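Local coordinates for cell surface protein (Faecalibacterium prausnitzii A2-165, PDB 4GT6), which is of unknown function but, in this N-terminal leucine-rich repeat part of a longer extracellular protein, probably binds other proteins, at residues K314-P319 and D328-C333; I196-F201 and I256-F261; T126-E131 and V142-G147; P218-V223 and G231-I236. One frame throughout, in Å; residues are numbered along the deposited sequence.

Contact 1. Residues K314-P319 and D328-C333; sequences KSIDIP and DAFAGC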
loop_
_atom_site.group_PDB
_atom_site.type_symbol
_atom_site.label_atom_id
_atom_site.label_comp_id
_atom_site.label_asym_id
_atom_site.label_seq_id
_atom_site.Cartn_x
_atom_site.Cartn_y
_atom_site.Cartn_z
ATOM N N LYS A 314 -9.228 8.125 27.136
ATOM C CA LYS A 314 -9.962 7.908 28.402
ATOM C C LYS A 314 -11.405 8.431 28.363
ATOM O O LYS A 314 -12.284 7.870 29.017
ATOM C CB LYS A 314 -9.234 8.593 29.567
ATOM C CG LYS A 314 -8.094 7.769 30.157
ATOM C CD LYS A 314 -7.519 8.405 31.426
ATOM C CE LYS A 314 -8.352 8.148 32.666
ATOM N NZ LYS A 314 -7.856 8.914 33.841
ATOM N N SER A 315 -11.615 9.560 27.675
ATOM C CA SER A 315 -12.903 10.236 27.582
ATOM C C SER A 315 -13.066 10.802 26.185
ATOM O O SER A 315 -12.085 11.274 25.594
ATOM C CB SER A 315 -12.977 11.352 28.622
ATOM O OG SER A 315 -14.212 12.045 28.575
ATOM N N ILE A 316 -14.278 10.715 25.633
ATOM C CA ILE A 316 -14.545 11.252 24.298
ATOM C C ILE A 316 -16.001 11.734 24.236
ATOM O O ILE A 316 -16.901 11.087 24.778
ATOM C CB ILE A 316 -14.166 10.259 23.151
ATOM C CG1 ILE A 316 -14.205 10.944 21.755
ATOM C CG2 ILE A 316 -14.973 8.962 23.185
ATOM C CD1 ILE A 316 -13.372 10.284 20.703
ATOM N N ASP A 317 -16.207 12.897 23.609
ATOM C CA ASP A 317 -17.520 13.505 23.432
ATOM C C ASP A 317 -17.863 13.453 21.952
ATOM O O ASP A 317 -17.211 14.119 21.149
ATOM C CB ASP A 317 -17.524 14.943 23.962
ATOM C CG ASP A 317 -17.419 14.994 25.474
ATOM O OD1 ASP A 317 -16.287 14.920 25.994
ATOM O OD2 ASP A 317 -18.468 15.039 26.135
ATOM N N ILE A 318 -18.824 12.604 21.584
ATOM C CA ILE A 318 -19.236 12.447 20.182
ATOM C C ILE A 318 -20.138 13.652 19.852
ATOM O O ILE A 318 -21.090 13.902 20.603
ATOM C CB ILE A 318 -19.924 11.074 19.937
ATOM C CG1 ILE A 318 -19.026 9.849 20.313
ATOM C CG2 ILE A 318 -20.514 10.957 18.544
ATOM C CD1 ILE A 318 -17.594 9.876 19.874
ATOM N N PRO A 319 -19.832 14.434 18.785
ATOM C CA PRO A 319 -20.622 15.644 18.524
ATOM C C PRO A 319 -22.053 15.367 18.071
ATOM O O PRO A 319 -22.315 14.378 17.386
ATOM C CB PRO A 319 -19.832 16.359 17.408
ATOM C CG PRO A 319 -19.076 15.297 16.727
ATOM C CD PRO A 319 -18.728 14.288 17.811
ATOM N N ASP A 328 -16.144 -1.511 14.802
ATOM C CA ASP A 328 -14.827 -1.369 15.415
ATOM C C ASP A 328 -14.367 0.098 15.615
ATOM O O ASP A 328 -13.180 0.312 15.831
ATOM C CB ASP A 328 -13.772 -2.109 14.550
ATOM C CG ASP A 328 -13.895 -3.616 14.522
ATOM O OD1 ASP A 328 -14.563 -4.178 15.425
ATOM O OD2 ASP A 328 -13.274 -4.242 13.633
ATOM N N ALA A 329 -15.283 1.092 15.604
ATOM C CA ALA A 329 -14.900 2.503 15.759
ATOM C C ALA A 329 -14.010 2.751 17.001
ATOM O O ALA A 329 -13.093 3.563 16.916
ATOM C CB ALA A 329 -16.122 3.394 15.816
ATOM N N PHE A 330 -14.268 2.056 18.117
ATOM C CA PHE A 330 -13.455 2.190 19.340
ATOM C C PHE A 330 -12.942 0.827 19.806
ATOM O O PHE A 330 -12.662 0.659 20.994
ATOM C CB PHE A 330 -14.263 2.869 20.465
ATOM C CG PHE A 330 -14.612 4.299 20.142
ATOM C CD1 PHE A 330 -13.729 5.335 20.453
ATOM C CD2 PHE A 330 -15.788 4.609 19.464
ATOM C CE1 PHE A 330 -14.054 6.660 20.159
ATOM C CE2 PHE A 330 -16.107 5.933 19.156
ATOM C CZ PHE A 330 -15.250 6.951 19.524
ATOM N N ALA A 331 -12.811 -0.147 18.887
ATOM C CA ALA A 331 -12.372 -1.501 19.264
ATOM C C ALA A 331 -10.966 -1.488 19.854
ATOM O O ALA A 331 -10.042 -0.944 19.244
ATOM C CB ALA A 331 -12.421 -2.436 18.063
ATOM N N GLY A 332 -10.825 -2.076 21.042
ATOM C CA GLY A 332 -9.537 -2.159 21.716
ATOM C C GLY A 332 -9.110 -0.908 22.458
ATOM O O GLY A 332 -7.954 -0.816 22.885
ATOM N N CYS A 333 -10.036 0.055 22.666
ATOM C CA CYS A 333 -9.743 1.257 23.457
ATOM C C CYS A 333 -9.909 0.865 24.937
ATOM O O CYS A 333 -10.887 1.233 25.600
ATOM C CB CYS A 333 -10.644 2.412 23.041
ATOM S SG CYS A 333 -10.312 3.013 21.365
#
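Ile316 and Ile318 meet the ring of Phe330 in a buried, wholly apolar contact inside one coil of the repeat solenoid, where strand 315-317 faces the loop that follows strand 324-325. The backbones stay well apart, with 10.4 Å between the CA atoms of Ile316 and Phe330, so it is the side chains, coming from opposite directions, that bridge the interior; phenylalanine is long enough, and branched isoleucines bring methyls to its ring. Ile316 offers two methyl groups: CD1 lies 3.7 Å from Phe330 CE1, at the ring edge and in its plane, while CG2 is 3.9 Å from the same carbon. Ile316 CG1 is anti to the backbone N (chi1 -169°), which carries CD1 inward to that edge. Beside it, Ile318 CD1 approaches obliquely and comes within 3.8 Å of Phe330 CZ. In this coil of a BspA-type leucine-rich repeat solenoid, the strand side gives two isoleucines and the loop a phenylalanine to the core. Phe330 also meets the rings of Phe353 and Phe307, the former nearly parallel to it, in a run of aromatics along the solenoid. Two overlapping turns, type I from Asp328 to Ala331 and type II from Phe330 to Cys333, carry the phenylalanine; the first is closed by a 3.1 Å hydrogen bond from Ala331 N to Asp328 O. Away from this core, Asp317 makes a salt bridge to Arg338.

Contact 2. Residues I196-F201 and I256-F261; sequences IGTNAF and IETHAF. With EDO (1,2-ethanediol), chain F; EDO (1,2-ethanediol), chain L.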
loop_
_atom_site.group_PDB
_atom_site.type_symbol
_atom_site.label_atom_id
_atom_site.label_comp_id
_atom_site.label_asym_id
_atom_site.label_seq_id
_atom_site.Cartn_x
_atom_site.Cartn_y
_atom_site.Cartn_z
ATOM N N ILE A 196 -2.799 10.204 -6.390
ATOM C CA ILE A 196 -2.285 9.316 -5.343
ATOM C C ILE A 196 -3.503 8.523 -4.893
ATOM O O ILE A 196 -4.459 9.109 -4.385
ATOM C CB ILE A 196 -1.544 10.009 -4.160
ATOM C CG1 ILE A 196 -0.338 10.848 -4.649
ATOM C CG2 ILE A 196 -1.113 8.935 -3.129
ATOM C CD1 ILE A 196 0.551 11.490 -3.535
ATOM N N GLY A 197 -3.483 7.218 -5.131
ATOM C CA GLY A 197 -4.612 6.353 -4.834
ATOM C C GLY A 197 -4.817 6.142 -3.351
ATOM O O GLY A 197 -3.902 6.355 -2.552
ATOM N N THR A 198 -6.007 5.676 -2.989
ATOM C CA THR A 198 -6.404 5.383 -1.607
ATOM C C THR A 198 -5.376 4.476 -0.938
ATOM O O THR A 198 -5.009 3.467 -1.557
ATOM C CB THR A 198 -7.791 4.693 -1.627
ATOM O OG1 THR A 198 -8.699 5.409 -2.471
ATOM C CG2 THR A 198 -8.383 4.562 -0.266
ATOM N N ASN A 199 -4.952 4.784 0.310
ATOM C CA ASN A 199 -4.058 3.959 1.123
ATOM C C ASN A 199 -2.662 3.739 0.526
ATOM O O ASN A 199 -1.938 2.860 1.009
ATOM C CB ASN A 199 -4.728 2.594 1.413
ATOM C CG ASN A 199 -5.880 2.702 2.365
ATOM O OD1 ASN A 199 -5.823 3.456 3.332
ATOM N ND2 ASN A 199 -6.979 1.996 2.084
ATOM N N ALA A 200 -2.232 4.585 -0.428
ATOM C CA ALA A 200 -0.868 4.498 -0.995
ATOM C C ALA A 200 0.179 4.521 0.107
ATOM O O ALA A 200 1.200 3.855 -0.015
ATOM C CB ALA A 200 -0.621 5.667 -1.956
ATOM N N PHE A 201 -0.078 5.288 1.206
ATOM C CA PHE A 201 0.868 5.395 2.310
ATOM C C PHE A 201 0.254 4.948 3.651
ATOM O O PHE A 201 0.759 5.312 4.720
ATOM C CB PHE A 201 1.417 6.838 2.395
ATOM C CG PHE A 201 2.195 7.200 1.151
ATOM C CD1 PHE A 201 3.451 6.641 0.906
ATOM C CD2 PHE A 201 1.649 8.051 0.194
ATOM C CE1 PHE A 201 4.163 6.962 -0.257
ATOM C CE2 PHE A 201 2.361 8.374 -0.974
ATOM C CZ PHE A 201 3.619 7.835 -1.186
ATOM N N ILE A 256 -10.579 14.033 6.039
ATOM C CA ILE A 256 -9.449 13.289 6.587
ATOM C C ILE A 256 -9.565 11.948 5.881
ATOM O O ILE A 256 -10.536 11.220 6.127
ATOM C CB ILE A 256 -9.437 13.161 8.138
ATOM C CG1 ILE A 256 -9.438 14.533 8.825
ATOM C CG2 ILE A 256 -8.213 12.328 8.574
ATOM C CD1 ILE A 256 -9.963 14.469 10.293
ATOM N N GLU A 257 -8.630 11.643 4.965
ATOM C CA GLU A 257 -8.722 10.437 4.157
ATOM C C GLU A 257 -8.427 9.164 5.012
ATOM O O GLU A 257 -7.937 9.254 6.145
ATOM C CB GLU A 257 -7.825 10.556 2.905
ATOM C CG GLU A 257 -8.118 9.565 1.780
ATOM C CD GLU A 257 -9.589 9.379 1.455
ATOM O OE1 GLU A 257 -10.159 10.275 0.793
ATOM O OE2 GLU A 257 -10.194 8.401 1.954
ATOM N N THR A 258 -8.821 8.003 4.492
ATOM C CA THR A 258 -8.669 6.721 5.177
ATOM C C THR A 258 -7.214 6.523 5.627
ATOM O O THR A 258 -6.283 6.820 4.874
ATOM C CB THR A 258 -9.193 5.559 4.300
ATOM O OG1 THR A 258 -9.079 4.325 5.021
ATOM C CG2 THR A 258 -8.471 5.433 2.966
ATOM N N HIS A 259 -7.032 6.076 6.885
ATOM C CA HIS A 259 -5.728 5.796 7.518
ATOM C C HIS A 259 -4.743 6.994 7.467
ATOM O O HIS A 259 -3.531 6.781 7.563
ATOM C CB HIS A 259 -5.110 4.523 6.867
ATOM C CG HIS A 259 -5.996 3.320 7.025
ATOM N ND1 HIS A 259 -6.674 2.766 5.948
ATOM C CD2 HIS A 259 -6.329 2.636 8.144
ATOM C CE1 HIS A 259 -7.390 1.764 6.447
ATOM N NE2 HIS A 259 -7.195 1.633 7.760
ATOM N N ALA A 260 -5.249 8.256 7.355
ATOM C CA ALA A 260 -4.343 9.412 7.232
ATOM C C ALA A 260 -3.459 9.589 8.471
ATOM O O ALA A 260 -2.333 10.077 8.358
ATOM C CB ALA A 260 -5.136 10.701 6.972
ATOM N N PHE A 261 -3.972 9.195 9.655
ATOM C CA PHE A 261 -3.233 9.315 10.922
ATOM C C PHE A 261 -3.028 7.953 11.565
ATOM O O PHE A 261 -2.832 7.879 12.771
ATOM C CB PHE A 261 -3.987 10.221 11.918
ATOM C CG PHE A 261 -4.058 11.693 11.616
ATOM C CD1 PHE A 261 -5.058 12.203 10.788
ATOM C CD2 PHE A 261 -3.196 12.592 12.245
ATOM C CE1 PHE A 261 -5.158 13.578 10.545
ATOM C CE2 PHE A 261 -3.284 13.966 11.988
ATOM C CZ PHE A 261 -4.268 14.453 11.145
HETATM C C1 EDO F . -4.280 8.458 -0.144
HETATM O O1 EDO F . -4.932 7.645 0.871
HETATM C C2 EDO F . -5.347 9.005 -1.147
HETATM O O2 EDO F . -4.916 10.133 -1.921
HETATM C C1 EDO L . -10.349 1.400 2.762
HETATM O O1 EDO L . -9.508 2.115 3.653
HETATM C C2 EDO L . -11.444 2.284 2.138
HETATM O O2 EDO L . -10.871 3.097 1.142
#
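Asn199, Thr258 and Thr198 carry a contact at the solenoid surface between two loops, each built on a type II beta turn, Gly197 to Ala200 and Glu257 to Ala260. The similar sequences and shared turn type suggest that the two are equivalent pieces of leucine-rich repeat coils, although 54 residues separate them. Asn199 and His259 hold matching third positions, both with positive phi; asparagine tolerates this left-handed backbone well.

The polar link is a hydrogen bond from His259 ND1 to Asn199 OD1, 2.8 Å long and fairly straight at 157°; the imidazole supplies the N-H that the amide oxygen accepts. The oxygen lies at the edge of the imidazole, close to its plane, but the donor is tilted 35° from the carbonyl plane of the amide. With CG anti to its carbonyl carbon (chi1 -71°), Asn199 can extend the amide across to the other loop.

Thr258, described in one of its two deposited conformers, turns a methyl to one partner and a hydroxyl to another. It crosses Asn199 at about a right angle, its CG2 3.3 Å from Asn199 OD1. An equally short approach to Thr198 CG2, tight for two carbons, is doubtful, since Thr198 too has two conformers. Thr258 N donates to Glu257 OE2. An ethanediol, probably from the crystallisation liquor, bridges the loops: its O1 accepts from Asn199 ND2 at 3.0 Å and donates to Thr258 OG1 at 2.6 Å.

Contact 3. Residues T126-E131 and V142-G147; sequences TEIDSE and VTIPEG
Ile128 and Ile144 touch through their terminal methyl groups, CD1 to CD1 at 3.9 Å, with the two side chains crossing obliquely; Ile144 is described in one of its two deposited conformers. In both, CG1 stands anti to the carbonyl carbon (chi1 -45° for Ile128, -61° for Ile144); Ile128 is extended beyond CG1, whereas Ile144 bends there, and each still brings its CD1 inward. Nearer the surface the backbones themselves converge: the CA atoms of Thr126 and Gly147 are 5.1 Å apart. Glycine suits this place because its backbone, at phi 117°, would press any side chain against the preceding carbonyl oxygen.

Outside this first shell, leucine-rich repeat pairing sets the positions. Strand 127-128 runs parallel to 104-105, so that Ile128 also packs on Ile105, and strand 141-143 lies parallel to 164-166 on another wall of the coil. Thr126 OG1 bonds to Lys103 O, while Ser170 OG bonds to Gly147 N. In the conformer described, both carboxylate oxygens of Glu146 take backbone N-H groups, those of Asp169 and Ser170, fastening the corner to the next coil. Methyl packing and the close passage of Thr126 and Gly147 join the two segments without a directional bond, consistent with dispersion and the exclusion of water, while directional bonding runs between successive coils.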
loop_
_atom_site.group_PDB
_atom_site.type_symbol
_atom_site.label_atom_id
_atom_site.label_comp_id
_atom_site.label_asym_id
_atom_site.label_seq_id
_atom_site.Cartn_x
_atom_site.Cartn_y
_atom_site.Cartn_z
ATOM N N THR A 126 10.663 0.469 -17.978
ATOM C CA THR A 126 9.793 1.588 -18.340
ATOM C C THR A 126 8.379 1.279 -17.867
ATOM O O THR A 126 7.562 2.185 -17.805
ATOM C CB THR A 126 9.837 1.922 -19.828
ATOM O OG1 THR A 126 9.429 0.786 -20.581
ATOM C CG2 THR A 126 11.193 2.476 -20.283
ATOM N N GLU A 127 8.062 -0.012 -17.595
ATOM C CA GLU A 127 6.714 -0.405 -17.161
ATOM C C GLU A 127 6.790 -1.474 -16.114
ATOM O O GLU A 127 7.477 -2.474 -16.314
ATOM C CB GLU A 127 5.857 -0.958 -18.333
ATOM C CG GLU A 127 5.588 0.001 -19.478
ATOM C CD GLU A 127 4.813 -0.682 -20.589
ATOM O OE1 GLU A 127 3.577 -0.825 -20.449
ATOM O OE2 GLU A 127 5.454 -1.162 -21.551
ATOM N N ILE A 128 6.105 -1.268 -15.002
ATOM C CA ILE A 128 6.012 -2.253 -13.915
ATOM C C ILE A 128 4.535 -2.334 -13.553
ATOM O O ILE A 128 3.941 -1.303 -13.172
ATOM C CB ILE A 128 6.895 -1.941 -12.680
ATOM C CG1 ILE A 128 8.330 -1.504 -13.032
ATOM C CG2 ILE A 128 6.897 -3.148 -11.769
ATOM C CD1 ILE A 128 9.108 -0.839 -11.800
ATOM N N ASP A 129 3.943 -3.528 -13.645
ATOM C CA ASP A 129 2.509 -3.654 -13.412
ATOM C C ASP A 129 2.180 -3.965 -11.952
ATOM O O ASP A 129 3.068 -4.133 -11.122
ATOM C CB ASP A 129 1.893 -4.698 -14.357
ATOM C CG ASP A 129 0.497 -4.359 -14.895
ATOM O OD1 ASP A 129 -0.239 -3.538 -14.234
ATOM O OD2 ASP A 129 0.106 -4.949 -15.937
ATOM N N SER A 130 0.882 -3.992 -11.642
ATOM C CA SER A 130 0.328 -4.144 -10.289
ATOM C C SER A 130 0.987 -5.217 -9.455
ATOM O O SER A 130 1.216 -6.330 -9.953
ATOM C CB SER A 130 -1.157 -4.488 -10.375
ATOM O OG SER A 130 -1.785 -3.535 -11.220
ATOM N N GLU A 131 1.267 -4.873 -8.174
ATOM C CA GLU A 131 1.757 -5.783 -7.128
ATOM C C GLU A 131 3.011 -6.570 -7.526
ATOM O O GLU A 131 3.218 -7.668 -6.997
ATOM C CB GLU A 131 0.636 -6.798 -6.843
ATOM C CG GLU A 131 -0.652 -6.175 -6.321
ATOM C CD GLU A 131 -1.738 -7.219 -6.158
ATOM O OE1 GLU A 131 -2.225 -7.756 -7.180
ATOM O OE2 GLU A 131 -2.023 -7.573 -4.993
ATOM N N VAL A 142 14.846 1.078 -3.062
ATOM C CA VAL A 142 14.444 0.913 -4.455
ATOM C C VAL A 142 14.562 2.245 -5.169
ATOM O O VAL A 142 14.100 3.260 -4.649
ATOM C CB VAL A 142 13.003 0.334 -4.582
ATOM C CG1 VAL A 142 12.491 0.441 -6.020
ATOM C CG2 VAL A 142 12.942 -1.123 -4.114
ATOM N N THR A 143 15.138 2.227 -6.368
ATOM C CA THR A 143 15.189 3.390 -7.234
ATOM C C THR A 143 14.384 3.058 -8.484
ATOM O O THR A 143 14.703 2.104 -9.197
ATOM C CB THR A 143 16.632 3.837 -7.563
ATOM O OG1 THR A 143 17.290 4.211 -6.356
ATOM C CG2 THR A 143 16.670 5.031 -8.525
ATOM N N ILE A 144 13.336 3.839 -8.738
ATOM C CA ILE A 144 12.503 3.685 -9.930
ATOM C C ILE A 144 13.111 4.598 -10.997
ATOM O O ILE A 144 13.266 5.796 -10.745
ATOM C CB ILE A 144 11.001 3.965 -9.630
ATOM C CG1 ILE A 144 10.422 2.975 -8.576
ATOM C CG2 ILE A 144 10.156 3.974 -10.908
ATOM C CD1 ILE A 144 10.447 1.400 -8.958
ATOM N N PRO A 145 13.533 4.058 -12.164
ATOM C CA PRO A 145 14.194 4.911 -13.167
ATOM C C PRO A 145 13.280 5.834 -13.947
ATOM O O PRO A 145 12.081 5.569 -14.073
ATOM C CB PRO A 145 14.814 3.897 -14.139
ATOM C CG PRO A 145 13.906 2.739 -14.080
ATOM C CD PRO A 145 13.466 2.651 -12.633
ATOM N N GLU A 146 13.889 6.918 -14.498
ATOM C CA GLU A 146 13.181 7.872 -15.348
ATOM C C GLU A 146 12.604 7.100 -16.542
ATOM O O GLU A 146 13.271 6.233 -17.096
ATOM C CB GLU A 146 14.114 9.034 -15.779
ATOM C CG GLU A 146 14.527 9.970 -14.638
ATOM C CD GLU A 146 13.473 10.913 -14.068
ATOM O OE1 GLU A 146 12.361 10.982 -14.639
ATOM O OE2 GLU A 146 13.746 11.556 -13.026
ATOM N N GLY A 147 11.348 7.366 -16.876
ATOM C CA GLY A 147 10.688 6.637 -17.957
ATOM C C GLY A 147 9.497 5.852 -17.440
ATOM O O GLY A 147 8.550 5.598 -18.190
#

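Contact 4. Residues P218-V223 and G231-I236; sequences PAIDNV and GDYALI
Tyr233 presents one corner of its ring, CE2, to a shallow notch formed by Pro218 and Ile220. Pro218 CG lies at the ring edge, in its plane, 3.9 Å from CE2; Ile220 CD1 arrives obliquely and closer, 3.5 Å from the same carbon. The compact, puckered proline ring and the long isoleucine arm thus make the two lips of the notch, and a broad aromatic is well shaped to reach both. Ile220 and Tyr233 cross at about a right angle.

Deeper in, the second bump is a methyl: Val223 CG1 nests against the branch point of Leu235, 3.6 Å from CG, with CD2 at 3.8 Å and CD1 at 3.9 Å, so that the fork of the leucine receives it. CG1 of Val223 is anti to the backbone N (chi1 175°), directing this methyl at the fork. A four-residue turn fixes the spacing of Ile220 and Val223: Ile220 N bonds to Val223 O at 2.9 Å, the return bond from Val223 N to Ile220 O is weak, and Asp221 and Asn222 between them adopt left-handed backbone angles that these residue types accept readily.

Around the contact, strand 224-227 continues from Val223 and pairs antiparallel with 233-237, which in turn lies parallel to 253-256, while Phe247 of strand 246-248 packs on both Val223 and Leu235.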
loop_
_atom_site.group_PDB
_atom_site.type_symbol
_atom_site.label_atom_id
_atom_site.label_comp_id
_atom_site.label_asym_id
_atom_site.label_seq_id
_atom_site.Cartn_x
_atom_site.Cartn_y
_atom_site.Cartn_z
ATOM N N PRO A 218 0.390 18.724 -2.350
ATOM C CA PRO A 218 1.419 19.486 -1.620
ATOM C C PRO A 218 1.726 18.929 -0.241
ATOM O O PRO A 218 0.888 18.284 0.399
ATOM C CB PRO A 218 0.801 20.893 -1.516
ATOM C CG PRO A 218 -0.692 20.639 -1.452
ATOM C CD PRO A 218 -0.899 19.457 -2.406
ATOM N N ALA A 219 2.949 19.189 0.222
ATOM C CA ALA A 219 3.325 18.854 1.588
ATOM C C ALA A 219 3.282 20.186 2.329
ATOM O O ALA A 219 4.001 21.120 1.961
ATOM C CB ALA A 219 4.697 18.180 1.647
ATOM N N ILE A 220 2.304 20.333 3.236
ATOM C CA ILE A 220 2.085 21.610 3.937
ATOM C C ILE A 220 2.348 21.359 5.413
ATOM O O ILE A 220 1.671 20.520 6.032
ATOM C CB ILE A 220 0.646 22.122 3.677
ATOM C CG1 ILE A 220 0.350 22.291 2.180
ATOM C CG2 ILE A 220 0.414 23.413 4.440
ATOM C CD1 ILE A 220 -1.136 22.564 1.842
ATOM N N ASP A 221 3.374 22.026 5.964
ATOM C CA ASP A 221 3.761 21.832 7.367
ATOM C C ASP A 221 3.994 20.315 7.639
ATOM O O ASP A 221 3.475 19.744 8.607
ATOM C CB ASP A 221 2.704 22.448 8.315
ATOM C CG ASP A 221 2.996 22.304 9.808
ATOM O OD1 ASP A 221 4.177 22.414 10.197
ATOM O OD2 ASP A 221 2.031 22.081 10.585
ATOM N N ASN A 222 4.746 19.662 6.735
ATOM C CA ASN A 222 5.157 18.245 6.827
ATOM C C ASN A 222 3.947 17.263 6.925
ATOM O O ASN A 222 3.976 16.298 7.675
ATOM C CB ASN A 222 6.105 18.044 8.024
ATOM C CG ASN A 222 6.803 16.701 7.996
ATOM O OD1 ASN A 222 6.995 16.118 6.945
ATOM N ND2 ASN A 222 7.181 16.192 9.143
ATOM N N VAL A 223 2.894 17.538 6.183
ATOM C CA VAL A 223 1.707 16.686 6.130
ATOM C C VAL A 223 1.336 16.611 4.666
ATOM O O VAL A 223 1.398 17.634 3.981
ATOM C CB VAL A 223 0.547 17.243 7.018
ATOM C CG1 VAL A 223 -0.721 16.414 6.852
ATOM C CG2 VAL A 223 0.951 17.305 8.491
ATOM N N GLY A 231 -10.148 24.081 -4.809
ATOM C CA GLY A 231 -9.363 24.592 -3.684
ATOM C C GLY A 231 -9.502 23.815 -2.388
ATOM O O GLY A 231 -8.794 24.113 -1.430
ATOM N N ASP A 232 -10.410 22.823 -2.321
ATOM C CA ASP A 232 -10.532 21.979 -1.122
ATOM C C ASP A 232 -9.322 21.098 -0.973
ATOM O O ASP A 232 -8.708 20.720 -1.980
ATOM C CB ASP A 232 -11.765 21.048 -1.203
ATOM C CG ASP A 232 -13.116 21.678 -0.906
ATOM O OD1 ASP A 232 -13.145 22.842 -0.426
ATOM O OD2 ASP A 232 -14.142 20.983 -1.099
ATOM N N TYR A 233 -9.020 20.689 0.268
ATOM C CA TYR A 233 -7.944 19.753 0.505
ATOM C C TYR A 233 -8.454 18.537 1.256
ATOM O O TYR A 233 -9.365 18.656 2.074
ATOM C CB TYR A 233 -6.831 20.394 1.352
ATOM C CG TYR A 233 -6.046 21.498 0.690
ATOM C CD1 TYR A 233 -6.584 22.767 0.545
ATOM C CD2 TYR A 233 -4.726 21.302 0.305
ATOM C CE1 TYR A 233 -5.837 23.816 0.006
ATOM C CE2 TYR A 233 -3.975 22.339 -0.259
ATOM C CZ TYR A 233 -4.525 23.599 -0.378
ATOM O OH TYR A 233 -3.779 24.628 -0.912
ATOM N N ALA A 234 -7.831 17.395 1.020
ATOM C CA ALA A 234 -8.046 16.190 1.815
ATOM C C ALA A 234 -6.712 15.892 2.477
ATOM O O ALA A 234 -5.677 15.930 1.795
ATOM C CB ALA A 234 -8.497 15.008 0.938
ATOM N N LEU A 235 -6.706 15.616 3.783
ATOM C CA LEU A 235 -5.461 15.247 4.466
ATOM C C LEU A 235 -5.242 13.758 4.205
ATOM O O LEU A 235 -6.094 12.949 4.572
ATOM C CB LEU A 235 -5.571 15.544 5.987
ATOM C CG LEU A 235 -4.250 15.590 6.763
ATOM C CD1 LEU A 235 -4.423 16.399 8.048
ATOM C CD2 LEU A 235 -3.732 14.172 7.145
ATOM N N ILE A 236 -4.133 13.395 3.545
ATOM C CA ILE A 236 -3.972 11.989 3.185
ATOM C C ILE A 236 -2.876 11.270 3.991
ATOM O O ILE A 236 -3.017 10.060 4.201
ATOM C CB ILE A 236 -3.822 11.802 1.652
ATOM C CG1 ILE A 236 -2.501 12.341 1.094
ATOM C CG2 ILE A 236 -5.097 12.364 0.858
ATOM C CD1 ILE A 236 -2.297 12.010 -0.388
#

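From the N terminus, contact 3 comes first, closing a short loop with ten residues between its segments and joining two walls of a coil in the earlier repeat region. Contact 2 then opens at 196-201 and closes only at 256-261; within that long loop lies contact 4, which ties the loop before strand 224-227 to strand 233-237. These two touch: Glu257 N probably bonds to Leu235 O, and Phe261 packs on Leu235, so the hairpin joins the later repeats. Contact 1 follows in series, spanning one coil about 21 Å from contact 2, centre to centre. Contacts 1 and 3 lie on opposite sides of the chain's centre, and no pair crosses.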